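Local coordinates for protein LIP (Serratia marcescens, PDB 4A1R) that is a membrane-bound lipoprotein component of the type VI secretion system, a beta-sandwich of the TssJ family that probably serves as part of its envelope-spanning complex, at residues A[14-19]-A[70-75]; A[27-32]-A[97-102]; A[39-44]-A[89-94]. All coordinates share one frame; numbering follows the deposited sequence.

Following the chain from the N terminus, strand 9-16 of one sheet comes first and its end, in 14-19, supplies the first half of contact 1. Residues 27-32 then open contact 2 at the start of strand 31-38 in the other sheet, and 39-44 open contact 3 just beyond that strand. Contact 1 closes first, at 70-75, joining the two sheets; contact 3 closes at 89-94, setting helix 42-46 on strand 91-96; contact 2 closes last, at 97-102, where strands 31-38 and 91-96 end their pairing. Contact 3 therefore nests within contact 2, while contact 1 crosses both. Contacts 1 and 2 adjoin through Leu72 O and Ile31 N, 2.8 Å apart, a probable hydrogen bond.

Contact 1: residues A[14-19]-A[70-75]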
ATOM      1  N   PHE A  14       4.717   7.584   3.777  1.00 23.70           N
ATOM      2  CA  PHE A  14       5.445   6.483   4.437  1.00 22.94           C
ATOM      3  C   PHE A  14       6.528   7.037   5.338  1.00 24.27           C
ATOM      4  O   PHE A  14       7.245   7.987   4.969  1.00 24.99           O
ATOM      5  CB  PHE A  14       6.057   5.496   3.411  1.00 18.62           C
ATOM      6  CG  PHE A  14       5.059   4.633   2.726  1.00 22.71           C
ATOM      7  CD1 PHE A  14       4.364   5.083   1.589  1.00 20.46           C
ATOM      8  CD2 PHE A  14       4.791   3.352   3.214  1.00 23.40           C
ATOM      9  CE1 PHE A  14       3.430   4.286   0.965  1.00 22.89           C
ATOM     10  CE2 PHE A  14       3.849   2.545   2.590  1.00 22.58           C
ATOM     11  CZ  PHE A  14       3.182   2.999   1.454  1.00 22.83           C
ATOM     12  N   ASP A  15       6.580   6.472   6.544  1.00 22.91           N
ATOM     13  CA  ASP A  15       7.706   6.575   7.466  1.00 26.68           C
ATOM     14  C   ASP A  15       8.298   5.160   7.613  1.00 24.40           C
ATOM     15  O   ASP A  15       7.546   4.179   7.634  1.00 26.28           O
ATOM     16  CB  ASP A  15       7.224   7.015   8.873  1.00 29.06           C
ATOM     17  CG  ASP A  15       6.830   8.486   8.951  1.00 43.13           C
ATOM     18  OD1 ASP A  15       6.801   9.189   7.914  1.00 39.19           O
ATOM     19  OD2 ASP A  15       6.564   8.949  10.081  1.00 48.47           O
ATOM     20  N   ALA A  16       9.621   5.073   7.745  1.00 26.25           N
ATOM     21  CA  ALA A  16      10.300   3.808   8.042  1.00 27.64           C
ATOM     22  C   ALA A  16      11.105   3.966   9.332  1.00 27.30           C
ATOM     23  O   ALA A  16      11.822   4.956   9.499  1.00 30.19           O
ATOM     24  CB  ALA A  16      11.219   3.392   6.902  1.00 25.44           C
ATOM     25  N   ASP A  17      10.959   3.010  10.240  1.00 28.93           N
ATOM     26  CA  ASP A  17      11.787   2.957  11.462  1.00 29.22           C
ATOM     27  C   ASP A  17      13.261   2.983  11.113  1.00 32.39           C
ATOM     28  O   ASP A  17      13.705   2.357  10.145  1.00 30.71           O
ATOM     29  CB  ASP A  17      11.471   1.694  12.264  1.00 29.22           C
ATOM     30  CG  ASP A  17      10.141   1.779  13.003  1.00 50.70           C
ATOM     31  OD1 ASP A  17       9.498   2.861  13.000  1.00 49.45           O
ATOM     32  OD2 ASP A  17       9.736   0.758  13.606  1.00 53.48           O
ATOM     33  N   ARG A  18      14.041   3.689  11.916  1.00 35.14           N
ATOM     34  CA  ARG A  18      15.498   3.605  11.832  1.00 38.78           C
ATOM     35  C   ARG A  18      16.068   2.180  11.773  1.00 29.13           C
ATOM     36  O   ARG A  18      17.108   1.951  11.161  1.00 32.86           O
ATOM     37  CB  ARG A  18      16.137   4.376  12.991  1.00 42.25           C
ATOM     38  CG  ARG A  18      16.250   5.868  12.724  1.00 53.51           C
ATOM     39  CD  ARG A  18      17.162   6.562  13.730  1.00 65.40           C
ATOM     40  NE  ARG A  18      18.572   6.554  13.324  1.00 70.91           N
ATOM     41  CZ  ARG A  18      19.518   5.788  13.866  1.00 77.86           C
ATOM     42  NH1 ARG A  18      19.223   4.945  14.855  1.00 74.75           N
ATOM     43  NH2 ARG A  18      20.767   5.865  13.419  1.00 78.44           N
ATOM     44  N   GLN A  19      15.388   1.235  12.403  1.00 33.75           N
ATOM     45  CA  GLN A  19      15.872  -0.143  12.474  1.00 42.21           C
ATOM     46  C   GLN A  19      15.183  -1.089  11.510  1.00 37.60           C
ATOM     47  O   GLN A  19      15.313  -2.307  11.648  1.00 38.33           O
ATOM     48  CB  GLN A  19      15.715  -0.713  13.888  1.00 43.11           C
ATOM     49  CG  GLN A  19      16.523  -0.013  14.980  1.00 59.40           C
ATOM     50  CD  GLN A  19      17.965   0.257  14.591  1.00 54.79           C
ATOM     51  OE1 GLN A  19      18.674  -0.620  14.085  1.00 59.41           O
ATOM     52  NE2 GLN A  19      18.412   1.482  14.840  1.00 69.10           N
ATOM     53  N   PHE A  70       8.539   1.952  -4.986  1.00 20.42           N
ATOM     54  CA  PHE A  70       9.627   2.848  -4.629  1.00 20.96           C
ATOM     55  C   PHE A  70      10.401   2.147  -3.530  1.00 21.48           C
ATOM     56  O   PHE A  70       9.988   1.072  -3.078  1.00 22.08           O
ATOM     57  CB  PHE A  70       9.072   4.195  -4.155  1.00 23.76           C
ATOM     58  CG  PHE A  70       8.200   4.101  -2.911  1.00 26.95           C
ATOM     59  CD1 PHE A  70       6.845   3.800  -2.998  1.00 28.00           C
ATOM     60  CD2 PHE A  70       8.754   4.299  -1.656  1.00 27.42           C
ATOM     61  CE1 PHE A  70       6.057   3.731  -1.852  1.00 34.57           C
ATOM     62  CE2 PHE A  70       7.976   4.252  -0.517  1.00 31.56           C
ATOM     63  CZ  PHE A  70       6.628   3.959  -0.612  1.00 31.13           C
ATOM     64  N   PHE A  71      11.553   2.710  -3.171  1.00 22.31           N
ATOM     65  CA  PHE A  71      12.331   2.284  -2.004  1.00 26.47           C
ATOM     66  C   PHE A  71      12.238   3.299  -0.872  1.00 20.58           C
ATOM     67  O   PHE A  71      12.223   4.524  -1.098  1.00 28.70           O
ATOM     68  CB  PHE A  71      13.809   2.125  -2.341  1.00 25.15           C
ATOM     69  CG  PHE A  71      14.139   0.857  -3.056  1.00 28.49           C
ATOM     70  CD1 PHE A  71      14.038   0.785  -4.443  1.00 30.03           C
ATOM     71  CD2 PHE A  71      14.546  -0.273  -2.354  1.00 23.23           C
ATOM     72  CE1 PHE A  71      14.342  -0.391  -5.121  1.00 35.00           C
ATOM     73  CE2 PHE A  71      14.859  -1.448  -3.034  1.00 24.15           C
ATOM     74  CZ  PHE A  71      14.757  -1.510  -4.411  1.00 29.27           C
ATOM     75  N   LEU A  72      12.255   2.777   0.354  1.00 29.31           N
ATOM     76  CA  LEU A  72      12.140   3.592   1.538  1.00 22.72           C
ATOM     77  C   LEU A  72      13.441   3.331   2.317  1.00 22.89           C
ATOM     78  O   LEU A  72      13.798   2.171   2.544  1.00 23.96           O
ATOM     79  CB  LEU A  72      10.894   3.102   2.280  1.00 32.27           C
ATOM     80  CG  LEU A  72      10.201   3.820   3.415  1.00 29.79           C
ATOM     81  CD1 LEU A  72       9.890   5.262   3.042  1.00 31.25           C
ATOM     82  CD2 LEU A  72       8.946   3.016   3.727  1.00 23.92           C
ATOM     83  N   THR A  73      14.155   4.394   2.665  1.00 23.46           N
ATOM     84  CA  THR A  73      15.387   4.345   3.497  1.00 30.02           C
ATOM     85  C   THR A  73      15.055   4.233   5.001  1.00 26.98           C
ATOM     86  O   THR A  73      14.164   4.926   5.484  1.00 30.15           O
ATOM     87  CB  THR A  73      16.201   5.627   3.285  1.00 30.92           C
ATOM     88  OG1 THR A  73      16.355   5.835   1.879  1.00 35.15           O
ATOM     89  CG2 THR A  73      17.599   5.559   3.966  1.00 24.65           C
ATOM     90  N   PRO A  74      15.774   3.376   5.750  1.00 30.09           N
ATOM     91  CA  PRO A  74      15.556   3.335   7.194  1.00 29.86           C
ATOM     92  C   PRO A  74      15.629   4.745   7.783  1.00 26.24           C
ATOM     93  O   PRO A  74      16.505   5.514   7.432  1.00 30.28           O
ATOM     94  CB  PRO A  74      16.739   2.503   7.695  1.00 34.04           C
ATOM     95  CG  PRO A  74      17.007   1.571   6.553  1.00 34.05           C
ATOM     96  CD  PRO A  74      16.793   2.402   5.327  1.00 29.64           C
ATOM     97  N   GLY A  75      14.681   5.085   8.630  1.00 25.00           N
ATOM     98  CA  GLY A  75      14.675   6.413   9.255  1.00 27.08           C
ATOM     99  C   GLY A  75      13.956   7.488   8.466  1.00 29.13           C
ATOM    100  O   GLY A  75      13.642   8.542   9.016  1.00 34.53           O
TER
HETATM  101  O   HOH W   1      11.093   7.620  10.621  1.00 52.94           O
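Phe14 and Phe70 meet between the two sheets of the beta-sandwich, where strand 9-16 of one sheet faces strand 64-72 of the other. The axes of 14-16 and 70-72 pass 8.8 Å apart, a spacing filled by side chains. The rings form an edge-to-face pair with planes at 62°: CZ of Phe70 stands over one face of Phe14, displaced toward the rim, and comes within 3.4 Å of Phe14 CD1. Phe70 reaches there because its CG lies between the backbone N and the carbonyl carbon (chi1 62°). Leu72 continues the tight, apolar part. Both of its methyls pack against CB of Phe14, and its CG lies 3.7 Å from CB of Ala16, where a small side chain suits the closing gap. Ile33 of strand 31-38 touches Phe14, Phe70 and Leu72, extending this core.

Beyond Ala16 the strands give way to loops, and the contact turns polar and more exposed. Pro74 lays CB 3.5 Å from the carbonyl O of Arg18, whose own side chain is exposed. Gly75 has a positive phi of 88°, at which a CB would press on the preceding carbonyl O and also come tight against Arg18 CG. Its N-H is shared weakly between two carbonyls, Ala16 O at 3.0 Å and Asp17 O at 3.3 Å. A water lies 3.0 Å from Ala16 O and near Gly75 O, with more acceptors in range than protons.

Contact 2: residues A[27-32]-A[97-102]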
ATOM      1  N   GLN A  27      23.165  -4.182   9.100  1.00 43.17           N
ATOM      2  CA  GLN A  27      22.663  -2.792   9.241  1.00 46.57           C
ATOM      3  C   GLN A  27      21.268  -2.660   8.633  1.00 37.26           C
ATOM      4  O   GLN A  27      20.897  -3.474   7.777  1.00 34.26           O
ATOM      5  CB  GLN A  27      23.594  -1.782   8.558  1.00 48.42           C
ATOM      6  CG  GLN A  27      25.072  -1.916   8.889  1.00 61.34           C
ATOM      7  CD  GLN A  27      25.353  -1.814  10.377  1.00 82.22           C
ATOM      8  OE1 GLN A  27      25.116  -2.758  11.135  1.00 88.79           O
ATOM      9  NE2 GLN A  27      25.868  -0.665  10.801  1.00 96.56           N
ATOM     10  N   PRO A  28      20.489  -1.647   9.060  1.00 40.32           N
ATOM     11  CA  PRO A  28      19.189  -1.487   8.387  1.00 30.88           C
ATOM     12  C   PRO A  28      19.348  -1.125   6.917  1.00 29.78           C
ATOM     13  O   PRO A  28      20.259  -0.381   6.552  1.00 31.15           O
ATOM     14  CB  PRO A  28      18.528  -0.365   9.203  1.00 37.58           C
ATOM     15  CG  PRO A  28      19.079  -0.592  10.592  1.00 36.73           C
ATOM     16  CD  PRO A  28      20.545  -0.833  10.299  1.00 38.30           C
ATOM     17  N   ALA A  29      18.486  -1.693   6.068  1.00 30.57           N
ATOM     18  CA  ALA A  29      18.633  -1.559   4.616  1.00 30.11           C
ATOM     19  C   ALA A  29      17.355  -1.013   4.015  1.00 24.95           C
ATOM     20  O   ALA A  29      16.260  -1.291   4.542  1.00 25.52           O
ATOM     21  CB  ALA A  29      18.959  -2.909   4.006  1.00 27.55           C
ATOM     22  N   PRO A  30      17.485  -0.233   2.932  1.00 25.76           N
ATOM     23  CA  PRO A  30      16.307   0.291   2.260  1.00 26.77           C
ATOM     24  C   PRO A  30      15.370  -0.850   1.946  1.00 24.69           C
ATOM     25  O   PRO A  30      15.815  -1.978   1.732  1.00 25.08           O
ATOM     26  CB  PRO A  30      16.879   0.910   0.974  1.00 24.93           C
ATOM     27  CG  PRO A  30      18.293   1.280   1.331  1.00 26.25           C
ATOM     28  CD  PRO A  30      18.747   0.273   2.335  1.00 22.75           C
ATOM     29  N   ILE A  31      14.071  -0.568   1.918  1.00 25.83           N
ATOM     30  CA  ILE A  31      13.116  -1.619   1.662  1.00 18.38           C
ATOM     31  C   ILE A  31      12.218  -1.225   0.485  1.00 15.89           C
ATOM     32  O   ILE A  31      11.837  -0.060   0.339  1.00 20.83           O
ATOM     33  CB  ILE A  31      12.327  -1.942   2.968  1.00 17.72           C
ATOM     34  CG1 ILE A  31      11.362  -3.101   2.759  1.00 18.10           C
ATOM     35  CG2 ILE A  31      11.642  -0.669   3.495  1.00 18.23           C
ATOM     36  CD1 ILE A  31      10.805  -3.717   4.045  1.00 18.99           C
ATOM     37  N   LYS A  32      11.916  -2.214  -0.364  1.00 18.81           N
ATOM     38  CA  LYS A  32      11.076  -2.008  -1.545  1.00 18.98           C
ATOM     39  C   LYS A  32       9.620  -2.048  -1.114  1.00 25.24           C
ATOM     40  O   LYS A  32       9.189  -3.032  -0.477  1.00 21.72           O
ATOM     41  CB  LYS A  32      11.323  -3.069  -2.642  1.00 18.14           C
ATOM     42  CG  LYS A  32      10.428  -2.864  -3.890  1.00 25.73           C
ATOM     43  CD  LYS A  32      10.660  -3.924  -4.979  1.00 24.51           C
ATOM     44  CE  LYS A  32      11.773  -3.486  -5.936  1.00 31.18           C
ATOM     45  NZ  LYS A  32      11.504  -4.131  -7.260  1.00 38.87           N
ATOM     46  N   GLU A  97       9.010  -5.482   0.907  1.00 17.85           N
ATOM     47  CA  GLU A  97       9.846  -6.688   0.642  1.00 19.75           C
ATOM     48  C   GLU A  97      10.985  -6.789   1.685  1.00 23.20           C
ATOM     49  O   GLU A  97      12.172  -6.548   1.387  1.00 20.72           O
ATOM     50  CB  GLU A  97      10.377  -6.668  -0.798  1.00 20.71           C
ATOM     51  CG  GLU A  97       9.254  -6.568  -1.852  1.00 18.54           C
ATOM     52  CD  GLU A  97       9.683  -6.874  -3.296  1.00 24.24           C
ATOM     53  OE1 GLU A  97      10.886  -7.038  -3.547  1.00 26.63           O
ATOM     54  OE2 GLU A  97       8.785  -6.947  -4.176  1.00 25.22           O
ATOM     55  N   TYR A  98      10.610  -7.075   2.932  1.00 19.13           N
ATOM     56  CA  TYR A  98      11.594  -7.302   3.994  1.00 21.45           C
ATOM     57  C   TYR A  98      12.552  -8.440   3.595  1.00 22.53           C
ATOM     58  O   TYR A  98      12.110  -9.444   3.035  1.00 22.69           O
ATOM     59  CB  TYR A  98      10.895  -7.737   5.290  1.00 19.39           C
ATOM     60  CG  TYR A  98      10.123  -6.618   5.980  1.00 19.90           C
ATOM     61  CD1 TYR A  98      10.754  -5.770   6.895  1.00 18.64           C
ATOM     62  CD2 TYR A  98       8.776  -6.414   5.702  1.00 21.03           C
ATOM     63  CE1 TYR A  98      10.052  -4.767   7.534  1.00 20.05           C
ATOM     64  CE2 TYR A  98       8.071  -5.396   6.322  1.00 23.45           C
ATOM     65  CZ  TYR A  98       8.717  -4.566   7.230  1.00 21.93           C
ATOM     66  OH  TYR A  98       8.013  -3.546   7.858  1.00 28.35           O
ATOM     67  N   GLN A  99      13.817  -8.314   3.968  1.00 19.11           N
ATOM     68  CA  GLN A  99      14.797  -9.434   3.730  1.00 24.48           C
ATOM     69  C   GLN A  99      14.546 -10.682   4.580  1.00 29.91           C
ATOM     70  O   GLN A  99      14.950 -11.802   4.211  1.00 33.56           O
ATOM     71  CB  GLN A  99      16.226  -8.981   3.998  1.00 26.64           C
ATOM     72  CG  GLN A  99      16.728  -7.759   3.256  1.00 25.99           C
ATOM     73  CD  GLN A  99      18.171  -7.478   3.633  1.00 31.06           C
ATOM     74  OE1 GLN A  99      18.756  -8.204   4.444  1.00 41.85           O
ATOM     75  NE2 GLN A  99      18.761  -6.465   3.030  1.00 25.95           N
ATOM     76  N   ASN A 100      13.890 -10.498   5.719  1.00 27.26           N
ATOM     77  CA  ASN A 100      13.555 -11.608   6.598  1.00 29.40           C
ATOM     78  C   ASN A 100      12.071 -11.613   6.796  1.00 26.50           C
ATOM     79  O   ASN A 100      11.567 -10.989   7.717  1.00 30.78           O
ATOM     80  CB  ASN A 100      14.242 -11.443   7.955  1.00 35.43           C
ATOM     81  CG  ASN A 100      15.674 -11.909   7.936  1.00 39.70           C
ATOM     82  OD1 ASN A 100      16.607 -11.102   7.943  1.00 52.37           O
ATOM     83  ND2 ASN A 100      15.856 -13.217   7.873  1.00 35.87           N
ATOM     84  N   LEU A 101      11.379 -12.333   5.928  1.00 24.78           N
ATOM     85  CA  LEU A 101       9.935 -12.275   5.832  1.00 29.92           C
ATOM     86  C   LEU A 101       9.190 -12.853   7.041  1.00 32.63           C
ATOM     87  O   LEU A 101       8.074 -12.418   7.370  1.00 22.02           O
ATOM     88  CB  LEU A 101       9.508 -13.077   4.612  1.00 30.51           C
ATOM     89  CG  LEU A 101       9.419 -12.438   3.246  1.00 36.85           C
ATOM     90  CD1 LEU A 101       8.784 -13.506   2.390  1.00 48.91           C
ATOM     91  CD2 LEU A 101       8.583 -11.157   3.233  1.00 29.96           C
ATOM     92  N   ASP A 102       9.767 -13.870   7.677  1.00 31.37           N
ATOM     93  CA  ASP A 102       9.075 -14.573   8.775  1.00 31.48           C
ATOM     94  C   ASP A 102       8.631 -13.673   9.897  1.00 25.16           C
ATOM     95  O   ASP A 102       9.415 -12.891  10.411  1.00 31.22           O
ATOM     96  CB  ASP A 102       9.950 -15.673   9.374  1.00 39.03           C
ATOM     97  CG  ASP A 102      10.033 -16.868   8.495  1.00 43.67           C
ATOM     98  OD1 ASP A 102       9.325 -16.896   7.469  1.00 40.08           O
ATOM     99  OD2 ASP A 102      10.816 -17.774   8.826  1.00 46.04           O
TER
HETATM  100  O   HOH W   2      13.395  -4.893  -0.124  1.00 24.64           O
HETATM  101  O   HOH W   3       9.476  -6.849  -6.629  1.00 33.00           O
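Ile31 sets its CD1 methyl squarely over one face of Tyr98, 3.5 Å from the ring centroid and only 10° off the ring normal, a CH-pi contact. The side chain reaches the ring because CG1 is anti to the backbone N (chi1 -177°) and CD1 continues the extended line. A slender branch ending in one methyl suits this place, since it touches all six ring carbons at similar range. The two side chains nonetheless run obliquely to one another, and the phenol oxygen goes on to hydrogen-bond Gly138 O.

Lys32 and Glu97 are arranged differently, lying side by side and pointing the same way. The aliphatic part of the lysine runs against the carboxylate, with CD 3.4 Å from Glu97 OE1. The bend at chi3 swings CE off the extended line of the chain, and NZ stays 4.8 Å from OE1, too far for a salt bridge. The opposite charges may still attract, but each group has another partner: Gln69 OE1 for NZ and Gln53 NE2 for OE1. One water accepts weakly from NZ and donates to OE2.

This is the end of an antiparallel pairing in the beta-sandwich, where strand 31-38 begins and the chain leaves strand 91-96 for a loop. Glu97 N donates a nearly straight bond to Lys32 O (2.8 Å, 166°). Across the same pair, a second water bridges the backbone by accepting from Lys32 N and donating to Glu97 O at 2.6 Å. Farther out, the extended chain of Gln99 brings NE2 to 3.7 Å from Ala29 CB.

Contact 3: residues A[39-44]-A[89-94]; sequences RSDAEF and ARYIGV
The Tyr91 ring has the Asp41 carboxylate laid over one face, the two planes 9° apart, with CG 3.7 Å above the plane over the ring centre. Asp41 CB also sits over that face as a CH-pi contact, while CD2 of the ring lies 3.5 Å from Asp41 N. The carboxylate gets there because CG sits between the backbone N and the carbonyl carbon (chi1 75°). Ser109 OG hydrogen-bonds OD2, giving one oxygen of this charged group a polar partner that would help fix its rotation.

At the second aromatic ring, Phe44 meets Val94 O at its edge, in plane, and its CZ rests 3.5 Å from Gly93 CA. Glycine suits this place, since a CB would run into CZ.

The contact sets the short helix 42-46 against strand 91-96 of the beta-sandwich. Asp41 holds the N-cap position, although its side chain makes no capping bond. The strand opens with a classic beta bulge, Arg90 and Tyr91 both facing Leu38. Arg90 packs CB against Arg39 O at 3.5 Å, then bends at chi2 (-60°), and NH1 bonds Leu87 O and, at 3.1 Å, Ala89 O from above the carbonyl plane. Arg39 turns elsewhere, to a salt bridge with Asp88.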
ATOM      1  N   ARG A  39      -9.207  -4.272  -7.593  1.00 36.70           N
ATOM      2  CA  ARG A  39     -10.650  -4.484  -7.720  1.00 42.48           C
ATOM      3  C   ARG A  39     -11.187  -5.183  -6.498  1.00 46.95           C
ATOM      4  O   ARG A  39     -12.348  -4.996  -6.127  1.00 36.55           O
ATOM      5  CB  ARG A  39     -10.951  -5.384  -8.909  1.00 45.54           C
ATOM      6  CG  ARG A  39     -11.055  -4.672 -10.235  1.00 52.39           C
ATOM      7  CD  ARG A  39     -11.958  -5.449 -11.179  1.00 58.18           C
ATOM      8  NE  ARG A  39     -11.345  -5.591 -12.492  1.00 79.09           N
ATOM      9  CZ  ARG A  39     -11.436  -4.696 -13.474  1.00 86.30           C
ATOM     10  NH1 ARG A  39     -12.134  -3.581 -13.308  1.00 72.43           N
ATOM     11  NH2 ARG A  39     -10.822  -4.920 -14.625  1.00 89.36           N
ATOM     12  N   SER A  40     -10.348  -6.035  -5.914  1.00 39.74           N
ATOM     13  CA  SER A  40     -10.696  -6.822  -4.738  1.00 40.42           C
ATOM     14  C   SER A  40      -9.386  -7.290  -4.101  1.00 45.55           C
ATOM     15  O   SER A  40      -8.359  -7.325  -4.775  1.00 37.36           O
ATOM     16  CB  SER A  40     -11.535  -8.018  -5.146  1.00 39.59           C
ATOM     17  OG  SER A  40     -11.029  -8.585  -6.342  1.00 47.34           O
ATOM     18  N   ASP A  41      -9.408  -7.626  -2.815  1.00 46.96           N
ATOM     19  CA  ASP A  41      -8.173  -8.030  -2.127  1.00 42.01           C
ATOM     20  C   ASP A  41      -8.058  -9.523  -1.805  1.00 37.61           C
ATOM     21  O   ASP A  41      -7.118  -9.928  -1.116  1.00 43.54           O
ATOM     22  CB  ASP A  41      -7.922  -7.162  -0.873  1.00 39.46           C
ATOM     23  CG  ASP A  41      -8.829  -7.513   0.314  1.00 34.71           C
ATOM     24  OD1 ASP A  41      -9.777  -8.305   0.170  1.00 35.96           O
ATOM     25  OD2 ASP A  41      -8.590  -6.967   1.412  1.00 38.01           O
ATOM     26  N   ALA A  42      -9.010 -10.333  -2.279  1.00 38.02           N
ATOM     27  CA  ALA A  42      -9.053 -11.755  -1.899  1.00 36.27           C
ATOM     28  C   ALA A  42      -7.812 -12.491  -2.372  1.00 35.17           C
ATOM     29  O   ALA A  42      -7.123 -13.106  -1.569  1.00 35.18           O
ATOM     30  CB  ALA A  42     -10.303 -12.431  -2.440  1.00 36.75           C
ATOM     31  N   GLU A  43      -7.520 -12.385  -3.667  1.00 33.54           N
ATOM     32  CA  GLU A  43      -6.379 -13.067  -4.251  1.00 36.55           C
ATOM     33  C   GLU A  43      -5.078 -12.495  -3.725  1.00 34.02           C
ATOM     34  O   GLU A  43      -4.119 -13.246  -3.516  1.00 32.74           O
ATOM     35  CB  GLU A  43      -6.429 -13.006  -5.773  1.00 42.29           C
ATOM     36  CG  GLU A  43      -7.286 -14.094  -6.406  1.00 50.91           C
ATOM     37  CD  GLU A  43      -7.819 -13.678  -7.761  1.00 57.49           C
ATOM     38  OE1 GLU A  43      -8.510 -12.633  -7.827  1.00 62.76           O
ATOM     39  OE2 GLU A  43      -7.547 -14.387  -8.756  1.00 55.18           O
ATOM     40  N   PHE A  44      -5.066 -11.174  -3.497  1.00 35.10           N
ATOM     41  CA  PHE A  44      -3.897 -10.447  -2.948  1.00 27.74           C
ATOM     42  C   PHE A  44      -3.510 -10.913  -1.545  1.00 28.82           C
ATOM     43  O   PHE A  44      -2.330 -11.088  -1.237  1.00 25.96           O
ATOM     44  CB  PHE A  44      -4.189  -8.936  -2.947  1.00 26.78           C
ATOM     45  CG  PHE A  44      -3.111  -8.090  -2.308  1.00 26.07           C
ATOM     46  CD1 PHE A  44      -1.927  -7.806  -2.994  1.00 24.20           C
ATOM     47  CD2 PHE A  44      -3.296  -7.538  -1.040  1.00 27.04           C
ATOM     48  CE1 PHE A  44      -0.951  -7.010  -2.420  1.00 23.43           C
ATOM     49  CE2 PHE A  44      -2.314  -6.751  -0.464  1.00 27.93           C
ATOM     50  CZ  PHE A  44      -1.143  -6.483  -1.154  1.00 25.62           C
ATOM     51  N   ALA A  89     -12.092   0.535  -8.349  1.00 44.64           N
ATOM     52  CA  ALA A  89     -11.073   0.277  -7.353  1.00 38.02           C
ATOM     53  C   ALA A  89     -11.733   0.145  -5.985  1.00 34.73           C
ATOM     54  O   ALA A  89     -12.481   1.018  -5.586  1.00 37.19           O
ATOM     55  CB  ALA A  89     -10.064   1.391  -7.358  1.00 26.89           C
ATOM     56  N   ARG A  90     -11.455  -0.943  -5.269  1.00 32.18           N
ATOM     57  CA  ARG A  90     -12.018  -1.145  -3.919  1.00 32.18           C
ATOM     58  C   ARG A  90     -10.968  -1.255  -2.798  1.00 28.53           C
ATOM     59  O   ARG A  90     -11.275  -1.100  -1.602  1.00 32.21           O
ATOM     60  CB  ARG A  90     -12.950  -2.364  -3.910  1.00 32.82           C
ATOM     61  CG  ARG A  90     -14.176  -2.223  -4.808  1.00 41.26           C
ATOM     62  CD  ARG A  90     -15.034  -1.031  -4.397  1.00 53.67           C
ATOM     63  NE  ARG A  90     -16.227  -0.883  -5.238  1.00 68.85           N
ATOM     64  CZ  ARG A  90     -16.285  -0.194  -6.382  1.00 73.73           C
ATOM     65  NH1 ARG A  90     -15.220   0.437  -6.857  1.00 55.62           N
ATOM     66  NH2 ARG A  90     -17.421  -0.136  -7.064  1.00 76.92           N
ATOM     67  N   TYR A  91      -9.731  -1.540  -3.170  1.00 29.53           N
ATOM     68  CA  TYR A  91      -8.661  -1.689  -2.159  1.00 28.54           C
ATOM     69  C   TYR A  91      -7.330  -1.156  -2.690  1.00 21.19           C
ATOM     70  O   TYR A  91      -7.087  -1.228  -3.880  1.00 24.96           O
ATOM     71  CB  TYR A  91      -8.480  -3.168  -1.800  1.00 30.18           C
ATOM     72  CG  TYR A  91      -9.661  -3.814  -1.069  1.00 36.92           C
ATOM     73  CD1 TYR A  91      -9.788  -3.708   0.316  1.00 37.69           C
ATOM     74  CD2 TYR A  91     -10.627  -4.546  -1.766  1.00 41.15           C
ATOM     75  CE1 TYR A  91     -10.861  -4.285   0.983  1.00 46.91           C
ATOM     76  CE2 TYR A  91     -11.697  -5.136  -1.109  1.00 41.56           C
ATOM     77  CZ  TYR A  91     -11.808  -4.997   0.261  1.00 42.07           C
ATOM     78  OH  TYR A  91     -12.859  -5.579   0.934  1.00 61.68           O
ATOM     79  N   ILE A  92      -6.509  -0.607  -1.793  1.00 23.09           N
ATOM     80  CA  ILE A  92      -5.062  -0.373  -2.046  1.00 25.20           C
ATOM     81  C   ILE A  92      -4.260  -1.458  -1.289  1.00 21.80           C
ATOM     82  O   ILE A  92      -4.325  -1.540  -0.052  1.00 26.37           O
ATOM     83  CB  ILE A  92      -4.607   1.042  -1.579  1.00 26.41           C
ATOM     84  CG1 ILE A  92      -5.419   2.146  -2.249  1.00 26.57           C
ATOM     85  CG2 ILE A  92      -3.105   1.274  -1.776  1.00 31.19           C
ATOM     86  CD1 ILE A  92      -5.478   2.091  -3.760  1.00 30.23           C
ATOM     87  N   GLY A  93      -3.529  -2.297  -2.022  1.00 22.66           N
ATOM     88  CA  GLY A  93      -2.649  -3.307  -1.392  1.00 19.36           C
ATOM     89  C   GLY A  93      -1.244  -2.731  -1.242  1.00 22.74           C
ATOM     90  O   GLY A  93      -0.756  -2.024  -2.129  1.00 22.08           O
ATOM     91  N   VAL A  94      -0.579  -3.007  -0.128  1.00 18.01           N
ATOM     92  CA  VAL A  94       0.779  -2.489   0.067  1.00 19.32           C
ATOM     93  C   VAL A  94       1.620  -3.703   0.449  1.00 25.65           C
ATOM     94  O   VAL A  94       1.188  -4.520   1.290  1.00 20.51           O
ATOM     95  CB  VAL A  94       0.878  -1.384   1.152  1.00 22.34           C
ATOM     96  CG1 VAL A  94       2.278  -0.765   1.175  1.00 24.89           C
ATOM     97  CG2 VAL A  94      -0.165  -0.292   0.937  1.00 24.65           C
TER